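Local coordinates for hydroxylacyl-CoA dehydrogenase (Streptomyces coelicolor, PDB 5BKA), which is an NTF2-like (SnoaL-like) protein of actinorhodin biosynthesis and probably acts on a polyketide intermediate, though its catalytic role is not settled, at residues 98-103 against 111-116. Numbering follows the deposited sequence.
Sequences YCLVLT and PEFGPS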
loop_
_atom_site.group_PDB
_atom_site.type_symbol
_atom_site.label_atom_id
_atom_site.label_comp_id
_atom_site.label_asym_id
_atom_site.label_seq_id
_atom_site.Cartn_x
_atom_site.Cartn_y
_atom_site.Cartn_z
ATOM N N TYR B 98 1.609 -7.981 -5.223
ATOM C CA TYR B 98 0.851 -7.268 -6.236
ATOM C C TYR B 98 1.574 -5.974 -6.577
ATOM O O TYR B 98 2.218 -5.358 -5.724
ATOM C CB TYR B 98 -0.563 -6.943 -5.747
ATOM C CG TYR B 98 -1.453 -8.133 -5.461
ATOM C CD1 TYR B 98 -1.079 -9.421 -5.820
ATOM C CD2 TYR B 98 -2.676 -7.961 -4.827
ATOM C CE1 TYR B 98 -1.900 -10.503 -5.554
ATOM C CE2 TYR B 98 -3.500 -9.031 -4.556
ATOM C CZ TYR B 98 -3.111 -10.300 -4.922
ATOM O OH TYR B 98 -3.938 -11.363 -4.650
ATOM N N CYS B 99 1.456 -5.554 -7.831
ATOM C CA CYS B 99 1.968 -4.253 -8.230
ATOM C C CYS B 99 0.995 -3.601 -9.198
ATOM O O CYS B 99 0.449 -4.260 -10.086
ATOM C CB CYS B 99 3.359 -4.361 -8.875
ATOM S SG CYS B 99 3.973 -2.820 -9.618
ATOM N N LEU B 100 0.797 -2.297 -9.028
ATOM C CA LEU B 100 -0.075 -1.507 -9.887
ATOM C C LEU B 100 0.696 -0.267 -10.310
ATOM O O LEU B 100 1.154 0.504 -9.459
ATOM C CB LEU B 100 -1.376 -1.119 -9.172
ATOM C CG LEU B 100 -2.346 -0.212 -9.944
ATOM C CD1 LEU B 100 -2.860 -0.890 -11.209
ATOM C CD2 LEU B 100 -3.507 0.220 -9.059
ATOM N N VAL B 101 0.843 -0.082 -11.614
ATOM C CA VAL B 101 1.607 1.033 -12.155
ATOM C C VAL B 101 0.674 2.215 -12.365
ATOM O O VAL B 101 -0.406 2.076 -12.952
ATOM C CB VAL B 101 2.304 0.636 -13.467
ATOM C CG1 VAL B 101 3.107 1.805 -14.015
ATOM C CG2 VAL B 101 3.195 -0.576 -13.245
ATOM N N LEU B 102 1.088 3.376 -11.871
ATOM C CA LEU B 102 0.388 4.633 -12.088
ATOM C C LEU B 102 1.214 5.479 -13.045
ATOM O O LEU B 102 2.437 5.571 -12.898
ATOM C CB LEU B 102 0.173 5.381 -10.769
ATOM C CG LEU B 102 -1.035 5.032 -9.894
ATOM C CD1 LEU B 102 -0.964 3.603 -9.366
ATOM C CD2 LEU B 102 -1.145 6.021 -8.741
ATOM N N THR B 103 0.554 6.074 -14.034
ATOM C CA THR B 103 1.191 7.017 -14.949
ATOM C C THR B 103 0.507 8.364 -14.766
ATOM O O THR B 103 -0.664 8.527 -15.130
ATOM C CB THR B 103 1.101 6.533 -16.396
ATOM O OG1 THR B 103 1.740 5.256 -16.511
ATOM C CG2 THR B 103 1.781 7.521 -17.335
ATOM N N PRO B 111 -4.650 9.960 -12.452
ATOM C CA PRO B 111 -3.656 9.136 -13.126
ATOM C C PRO B 111 -4.358 8.113 -13.981
ATOM O O PRO B 111 -5.519 7.765 -13.774
ATOM C CB PRO B 111 -2.896 8.452 -11.983
ATOM C CG PRO B 111 -3.443 9.022 -10.716
ATOM C CD PRO B 111 -4.803 9.550 -11.059
ATOM N N GLU B 112 -3.660 7.662 -14.989
ATOM C CA GLU B 112 -4.091 6.468 -15.692
ATOM C C GLU B 112 -3.315 5.253 -15.181
ATOM O O GLU B 112 -2.122 5.341 -14.872
ATOM C CB GLU B 112 -4.080 6.675 -17.220
ATOM C CG GLU B 112 -3.099 7.567 -17.836
ATOM C CD GLU B 112 -3.218 7.650 -19.351
ATOM O OE1 GLU B 112 -2.273 7.324 -20.096
ATOM O OE2 GLU B 112 -4.296 8.013 -19.748
ATOM N N PHE B 113 -4.016 4.122 -15.077
ATOM C CA PHE B 113 -3.571 2.925 -14.369
ATOM C C PHE B 113 -3.266 1.762 -15.311
ATOM O O PHE B 113 -3.812 1.667 -16.413
ATOM C CB PHE B 113 -4.646 2.472 -13.371
ATOM C CG PHE B 113 -4.961 3.484 -12.303
ATOM C CD1 PHE B 113 -4.282 3.460 -11.102
ATOM C CD2 PHE B 113 -5.931 4.461 -12.501
ATOM C CE1 PHE B 113 -4.554 4.376 -10.112
ATOM C CE2 PHE B 113 -6.209 5.396 -11.505
ATOM C CZ PHE B 113 -5.516 5.347 -10.307
ATOM N N GLY B 114 -2.391 0.865 -14.864
ATOM C CA GLY B 114 -2.027 -0.288 -15.650
ATOM C C GLY B 114 -0.555 -0.245 -16.000
ATOM O O GLY B 114 0.025 0.827 -16.191
ATOM N N PRO B 115 0.089 -1.416 -16.073
ATOM C CA PRO B 115 -0.586 -2.693 -15.836
ATOM C C PRO B 115 -0.709 -3.081 -14.359
ATOM O O PRO B 115 -0.035 -2.507 -13.499
ATOM C CB PRO B 115 0.309 -3.684 -16.573
ATOM C CG PRO B 115 1.678 -3.090 -16.438
ATOM C CD PRO B 115 1.507 -1.594 -16.436
ATOM N N SER B 116 -1.595 -4.034 -14.081
ATOM C CA SER B 116 -1.638 -4.719 -12.796
ATOM C C SER B 116 -0.752 -5.954 -12.902
ATOM O O SER B 116 -0.873 -6.727 -13.857
ATOM C CB SER B 116 -3.078 -5.100 -12.439
ATOM O OG SER B 116 -3.149 -5.930 -11.292
HETATM O O HOH W 1 -0.425 3.487 -16.065
#
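Strand residues 98-103 and 112-116 run antiparallel, their axes 4.9 Å apart at closest approach and 145° apart in N-to-C direction, with a beta bulge at Gly114 and Pro115. Leu102 and Phe113 lie side by side on one face, pointing the same way. The CG atoms of both stand anti to their carbonyl carbons (chi1 -84° and -61°), consistent with this alignment. Leu102 CG meets the ring obliquely, 3.6 Å from Phe113 CE1, and its CD1 touches the same CD1-CE1 side of the ring. Leu100, on the same strand as Leu102, crosses Phe113 obliquely, with CD2 3.9 Å from Phe113 CD1. An alanine in place of Leu102 would lose the CG and CD1 contacts and would probably leave the Phe113 ring less firmly held. Val101 CG2 packs against Pro115 CD at 3.8 Å, on the water's side of the sheet.

These strands are the hairpin 93-105/112-124 in the curved sheet of the NTF2-like fold. Thr103 and Glu112 form a hydrogen-bonded pair, with Thr103 N 2.9 Å from Glu112 O. Val101 lies opposite the bulge, whose two residues are joined by a cis peptide. Gly114 N donates to Val101 O (3.0 Å), and Val101 N donates to Pro115 O (3.2 Å). The positive phi of Gly114 would jam a CB against the preceding carbonyl. One water lies within hydrogen-bonding distance of Glu112 O, Gly114 O and Thr103 OG1 and ties the two strands together. Ser116 OG hydrogen-bonds to Asp141 OD2, and Glu112 OE1 to His105 NE2. The Phe113 ring meets Phe113 of both neighbouring subunits edge-to-face.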